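Local coordinates for protein phospholethanolamine N-methyltransferase 2 (Haemonchus contortus, PDB 4KRI) that probably methylates phosphomonomethylethanolamine with S-adenosylmethionine as methyl donor, a step toward phosphocholine in this nematode, at residues 82-87 / 123-128; 89-94 / 161-166. One frame throughout, in Å; residues are numbered along the deposited sequence.

Both interactions use one helix, 80-93, in the N-terminal part of the chain, and their centres lie about 9 Å apart. Interaction 1 sets the middle of the helix against the end of helix 114-124 and the chain leading into strand 127-129; interaction 2 sets its last turn against strand 156-166. Along the sequence the segments alternate, 82-87, 89-94, 123-128, 161-166. The two contacts also touch: L91 packs on F125 and L127, and the guanidinium of R126 makes a cation-pi contact with F166. One helix thus ties the chain entering strand 127-129 and strand 156-166 together within the N-terminal region, as structural packing rather than as part of the ligand pockets.

Interaction 1: 82-87 / 123-128; sequences KLDKFI and DVFRLE
Helix 80-93 packs here against the chain leaving helix 114-124, where F125, the first residue to abandon helical backbone angles, turns its ring onto I87 and D84. Over one face of the ring the contact is a CH-pi interaction: CB of I87 stands 4.2 Å from the centroid of the F125 ring, only 9° off its normal. The CG2 branch of I87 sits over the CG-CD2 side of the ring, 3.6 Å from CD2 of F125, while its CD1 lies near CD1 of the ring. With CG2 anti to the backbone N of I87 (chi1 -59°, measured to CG1), this methyl is the branch nearest the phenylalanine.

D84, one helical turn before, approaches the ring obliquely at CE1. Its OD1 comes to 3.4 Å from CE1 of F125, the carboxylate plane turned 42° from that of the ring. The same oxygen is hydrogen-bonded to the hydroxyl of Y121 in helix 114-124, which helps to fix the carboxylate. No hydrogen bond joins the two segments themselves, so this contact rests on apolar and ring packing, with OD1 of D84 held by Y121 of the helix that precedes F125.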
loop_
_atom_site.group_PDB
_atom_site.type_symbol
_atom_site.label_atom_id
_atom_site.label_comp_id
_atom_site.label_asym_id
_atom_site.label_seq_id
_atom_site.Cartn_x
_atom_site.Cartn_y
_atom_site.Cartn_z
ATOM N N LYS A 82 4.105 26.950 7.981
ATOM C CA LYS A 82 4.437 26.286 9.241
ATOM C C LYS A 82 4.911 24.855 9.015
ATOM O O LYS A 82 5.835 24.395 9.688
ATOM C CB LYS A 82 3.249 26.284 10.203
ATOM C CG LYS A 82 2.859 27.667 10.713
ATOM C CD LYS A 82 1.836 27.562 11.825
ATOM C CE LYS A 82 1.319 28.938 12.222
ATOM N NZ LYS A 82 0.026 28.840 12.961
ATOM N N LEU A 83 4.276 24.148 8.084
ATOM C CA LEU A 83 4.685 22.780 7.767
ATOM C C LEU A 83 6.107 22.775 7.207
ATOM O O LEU A 83 6.910 21.910 7.552
ATOM C CB LEU A 83 3.706 22.120 6.787
ATOM C CG LEU A 83 3.954 20.644 6.443
ATOM C CD1 LEU A 83 3.861 19.772 7.675
ATOM C CD2 LEU A 83 2.981 20.156 5.392
ATOM N N ASP A 84 6.429 23.755 6.371
ATOM C CA ASP A 84 7.776 23.841 5.806
ATOM C C ASP A 84 8.831 24.066 6.892
ATOM O O ASP A 84 9.927 23.502 6.832
ATOM C CB ASP A 84 7.865 24.970 4.779
ATOM C CG ASP A 84 7.115 24.665 3.503
ATOM O OD1 ASP A 84 6.825 23.481 3.231
ATOM O OD2 ASP A 84 6.828 25.625 2.761
ATOM N N LYS A 85 8.511 24.907 7.870
ATOM C CA LYS A 85 9.411 25.119 9.000
ATOM C C LYS A 85 9.656 23.822 9.763
ATOM O O LYS A 85 10.785 23.534 10.157
ATOM C CB LYS A 85 8.887 26.216 9.936
ATOM C CG LYS A 85 9.471 27.573 9.631
ATOM C CD LYS A 85 8.603 28.691 10.172
ATOM C CE LYS A 85 9.187 30.046 9.799
ATOM N NZ LYS A 85 10.570 30.203 10.343
ATOM N N PHE A 86 8.602 23.035 9.956
ATOM C CA PHE A 86 8.741 21.770 10.669
ATOM C C PHE A 86 9.587 20.772 9.896
ATOM O O PHE A 86 10.466 20.136 10.465
ATOM C CB PHE A 86 7.387 21.124 10.974
ATOM C CG PHE A 86 7.493 19.660 11.293
ATOM C CD1 PHE A 86 7.969 19.239 12.526
ATOM C CD2 PHE A 86 7.154 18.703 10.351
ATOM C CE1 PHE A 86 8.092 17.885 12.819
ATOM C CE2 PHE A 86 7.276 17.351 10.636
ATOM C CZ PHE A 86 7.739 16.943 11.877
ATOM N N ILE A 87 9.306 20.605 8.608
ATOM C CA ILE A 87 10.055 19.614 7.832
ATOM C C ILE A 87 11.524 19.995 7.804
ATOM O O ILE A 87 12.403 19.138 7.919
ATOM C CB ILE A 87 9.528 19.480 6.404
ATOM C CG1 ILE A 87 8.057 19.071 6.438
ATOM C CG2 ILE A 87 10.340 18.446 5.637
ATOM C CD1 ILE A 87 7.376 19.095 5.078
ATOM N N ASP A 123 7.391 13.755 0.626
ATOM C CA ASP A 123 8.226 13.025 -0.338
ATOM C C ASP A 123 8.957 13.972 -1.291
ATOM O O ASP A 123 10.018 13.640 -1.827
ATOM C CB ASP A 123 7.364 12.031 -1.128
ATOM C CG ASP A 123 8.172 10.889 -1.730
ATOM O OD1 ASP A 123 9.099 10.373 -1.066
ATOM O OD2 ASP A 123 7.877 10.497 -2.876
ATOM N N VAL A 124 8.386 15.156 -1.486
ATOM C CA VAL A 124 8.881 16.120 -2.466
ATOM C C VAL A 124 9.836 17.148 -1.850
ATOM O O VAL A 124 10.745 17.642 -2.520
ATOM C CB VAL A 124 7.680 16.815 -3.170
ATOM C CG1 VAL A 124 8.084 18.119 -3.822
ATOM C CG2 VAL A 124 7.056 15.870 -4.194
ATOM N N PHE A 125 9.640 17.454 -0.572
ATOM C CA PHE A 125 10.427 18.495 0.096
ATOM C C PHE A 125 11.944 18.261 0.043
ATOM O O PHE A 125 12.428 17.160 0.293
ATOM C CB PHE A 125 9.973 18.675 1.549
ATOM C CG PHE A 125 10.412 19.976 2.162
ATOM C CD1 PHE A 125 9.583 21.088 2.126
ATOM C CD2 PHE A 125 11.654 20.093 2.771
ATOM C CE1 PHE A 125 9.982 22.292 2.684
ATOM C CE2 PHE A 125 12.063 21.295 3.334
ATOM C CZ PHE A 125 11.224 22.397 3.295
ATOM N N ARG A 126 12.684 19.312 -0.288
ATOM C CA ARG A 126 14.140 19.225 -0.346
ATOM C C ARG A 126 14.784 20.356 0.448
ATOM O O ARG A 126 14.300 21.487 0.442
ATOM C CB ARG A 126 14.625 19.253 -1.804
ATOM C CG ARG A 126 14.269 18.014 -2.622
ATOM C CD ARG A 126 14.975 16.770 -2.101
ATOM N NE ARG A 126 14.592 15.562 -2.834
ATOM C CZ ARG A 126 13.645 14.715 -2.442
ATOM N NH1 ARG A 126 12.969 14.939 -1.317
ATOM N NH2 ARG A 126 13.377 13.637 -3.166
ATOM N N LEU A 127 15.872 20.044 1.148
ATOM C CA LEU A 127 16.598 21.054 1.910
ATOM C C LEU A 127 18.063 21.052 1.509
ATOM O O LEU A 127 18.684 19.992 1.414
ATOM C CB LEU A 127 16.472 20.783 3.414
ATOM C CG LEU A 127 17.272 21.707 4.328
ATOM C CD1 LEU A 127 16.787 23.131 4.175
ATOM C CD2 LEU A 127 17.180 21.248 5.792
ATOM N N GLU A 128 18.624 22.232 1.263
ATOM C CA GLU A 128 20.054 22.308 0.992
ATOM C C GLU A 128 20.885 21.945 2.228
ATOM O O GLU A 128 20.685 22.493 3.306
ATOM C CB GLU A 128 20.448 23.699 0.494
ATOM C CG GLU A 128 21.954 23.881 0.379
ATOM C CD GLU A 128 22.351 25.277 -0.061
ATOM O OE1 GLU A 128 21.871 25.730 -1.123
ATOM O OE2 GLU A 128 23.146 25.922 0.658
#

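Interaction 2: 89-94 / 161-166; sequences AALRSL and LMKKPF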
loop_
_atom_site.group_PDB
_atom_site.type_symbol
_atom_site.label_atom_id
_atom_site.label_comp_id
_atom_site.label_asym_id
_atom_site.label_seq_id
_atom_site.Cartn_x
_atom_site.Cartn_y
_atom_site.Cartn_z
ATOM N N ALA A 89 13.127 21.756 10.119
ATOM C CA ALA A 89 13.719 21.548 11.440
ATOM C C ALA A 89 13.920 20.058 11.697
ATOM O O ALA A 89 14.904 19.648 12.309
ATOM C CB ALA A 89 12.840 22.166 12.526
ATOM N N ALA A 90 12.981 19.244 11.229
ATOM C CA ALA A 90 13.100 17.799 11.394
ATOM C C ALA A 90 14.320 17.258 10.653
ATOM O O ALA A 90 15.091 16.479 11.209
ATOM C CB ALA A 90 11.827 17.100 10.929
ATOM N N LEU A 91 14.501 17.687 9.406
ATOM C CA LEU A 91 15.662 17.284 8.615
ATOM C C LEU A 91 16.971 17.738 9.248
ATOM O O LEU A 91 17.942 16.978 9.283
ATOM C CB LEU A 91 15.553 17.817 7.182
ATOM C CG LEU A 91 14.556 17.050 6.305
ATOM C CD1 LEU A 91 14.265 17.820 5.019
ATOM C CD2 LEU A 91 15.097 15.662 5.962
ATOM N N ARG A 92 17.012 18.966 9.756
ATOM C CA ARG A 92 18.243 19.435 10.385
ATOM C C ARG A 92 18.597 18.629 11.637
ATOM O O ARG A 92 19.771 18.403 11.923
ATOM C CB ARG A 92 18.166 20.933 10.705
ATOM C CG ARG A 92 18.224 21.803 9.460
ATOM C CD ARG A 92 18.176 23.292 9.794
ATOM N NE ARG A 92 18.112 24.096 8.574
ATOM C CZ ARG A 92 17.686 25.357 8.513
ATOM N NH1 ARG A 92 17.275 25.984 9.611
ATOM N NH2 ARG A 92 17.667 25.990 7.344
ATOM N N SER A 93 17.583 18.169 12.368
ATOM C CA SER A 93 17.828 17.508 13.646
ATOM C C SER A 93 18.327 16.074 13.482
ATOM O O SER A 93 18.951 15.522 14.395
ATOM C CB SER A 93 16.550 17.481 14.481
ATOM O OG SER A 93 15.716 16.416 14.046
ATOM N N LEU A 94 18.040 15.469 12.331
ATOM C CA LEU A 94 18.353 14.051 12.115
ATOM C C LEU A 94 19.701 13.836 11.457
ATOM O O LEU A 94 20.113 14.619 10.605
ATOM C CB LEU A 94 17.284 13.391 11.234
ATOM C CG LEU A 94 15.950 13.118 11.933
ATOM C CD1 LEU A 94 14.856 12.892 10.893
ATOM C CD2 LEU A 94 16.055 11.908 12.859
ATOM N N LEU A 161 9.492 7.634 7.840
ATOM C CA LEU A 161 10.301 8.257 6.777
ATOM C C LEU A 161 11.763 8.238 7.193
ATOM O O LEU A 161 12.064 8.196 8.383
ATOM C CB LEU A 161 9.856 9.714 6.586
ATOM C CG LEU A 161 8.365 9.973 6.351
ATOM C CD1 LEU A 161 8.053 11.466 6.483
ATOM C CD2 LEU A 161 7.943 9.467 4.988
ATOM N N MET A 162 12.677 8.270 6.224
ATOM C CA MET A 162 14.103 8.247 6.542
ATOM C C MET A 162 14.817 9.399 5.849
ATOM O O MET A 162 14.569 9.664 4.670
ATOM C CB MET A 162 14.703 6.905 6.088
ATOM C CG MET A 162 16.167 6.707 6.448
ATOM S SD MET A 162 16.696 4.972 6.337
ATOM C CE MET A 162 15.176 4.214 5.735
ATOM N N LYS A 163 15.706 10.083 6.565
ATOM C CA LYS A 163 16.471 11.176 5.964
ATOM C C LYS A 163 17.525 10.624 5.013
ATOM O O LYS A 163 18.295 9.743 5.391
ATOM C CB LYS A 163 17.180 11.977 7.044
ATOM C CG LYS A 163 17.943 13.183 6.491
ATOM C CD LYS A 163 18.726 13.906 7.586
ATOM C CE LYS A 163 19.535 15.055 6.996
ATOM N NZ LYS A 163 20.211 15.882 8.037
ATOM N N LYS A 164 17.568 11.148 3.788
ATOM C CA LYS A 164 18.513 10.673 2.767
ATOM C C LYS A 164 19.109 11.849 2.001
ATOM O O LYS A 164 18.525 12.940 1.960
ATOM C CB LYS A 164 17.810 9.737 1.776
ATOM C CG LYS A 164 17.322 8.441 2.373
ATOM C CD LYS A 164 18.487 7.562 2.808
ATOM C CE LYS A 164 17.984 6.192 3.267
ATOM N NZ LYS A 164 19.089 5.317 3.752
ATOM N N PRO A 165 20.295 11.641 1.412
ATOM C CA PRO A 165 20.896 12.658 0.540
ATOM C C PRO A 165 20.315 12.571 -0.873
ATOM O O PRO A 165 20.008 11.467 -1.339
ATOM C CB PRO A 165 22.375 12.264 0.528
ATOM C CG PRO A 165 22.348 10.764 0.670
ATOM C CD PRO A 165 21.198 10.495 1.635
ATOM N N PHE A 166 20.154 13.713 -1.546
ATOM C CA PHE A 166 19.620 13.725 -2.915
ATOM C C PHE A 166 20.413 14.639 -3.850
ATOM O O PHE A 166 20.919 15.679 -3.418
ATOM C CB PHE A 166 18.150 14.177 -2.929
ATOM C CG PHE A 166 17.195 13.190 -2.324
ATOM C CD1 PHE A 166 16.653 12.160 -3.089
ATOM C CD2 PHE A 166 16.818 13.302 -0.996
ATOM C CE1 PHE A 166 15.763 11.250 -2.532
ATOM C CE2 PHE A 166 15.934 12.399 -0.431
ATOM C CZ PHE A 166 15.403 11.373 -1.194
#
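The ammonium nitrogen of K163 is gripped by two backbone carbonyls, that of L91 in the last turn of helix 80-93 and that of L94, the first residue past it: NZ donates to O of L91 at 2.8 Å and to O of L94 at 2.9 Å. A lysine side chain from strand 156-166 is thus bonded to the carbonyl end of the helix, and antiparallel pairing places that strand beside strands 98-105 and 132-143. NZ also forms a salt bridge with E129 of strand 127-129, which gives the buried lysine a carboxylate partner as well as the carbonyls. The negative end of the helix dipole and this carboxylate would probably both favour the charged ammonium.

K163 reaches the helix end with its chain fully extended, CG anti to the backbone N (chi1 -177°), and its methylenes pack on the way. CG of K163 lies 3.8 Å from CD2 of L91, the two side chains crossing at a slant, and CD of K163 lies 4.0 Å from CB of L94. The leucines thus touch successive methylenes of the lysine, L91 at CG and L94 at CD, while their own carbonyls take its polar end. The neighbouring K164, whose CB leaves the strand away from the helix, makes a salt bridge with D97.

Within the helix, the OG of S93 donates to O of A90 at 2.9 Å, tying a carbonyl of the final turn to a side chain. The backbone bonds from N of L94 to O of A90 and O of L91 are weak, while the lysine bond to O of L91 is short. NZ approaches that oxygen with a C=O...N angle of 150°, tilted 30° from the carbonyl plane.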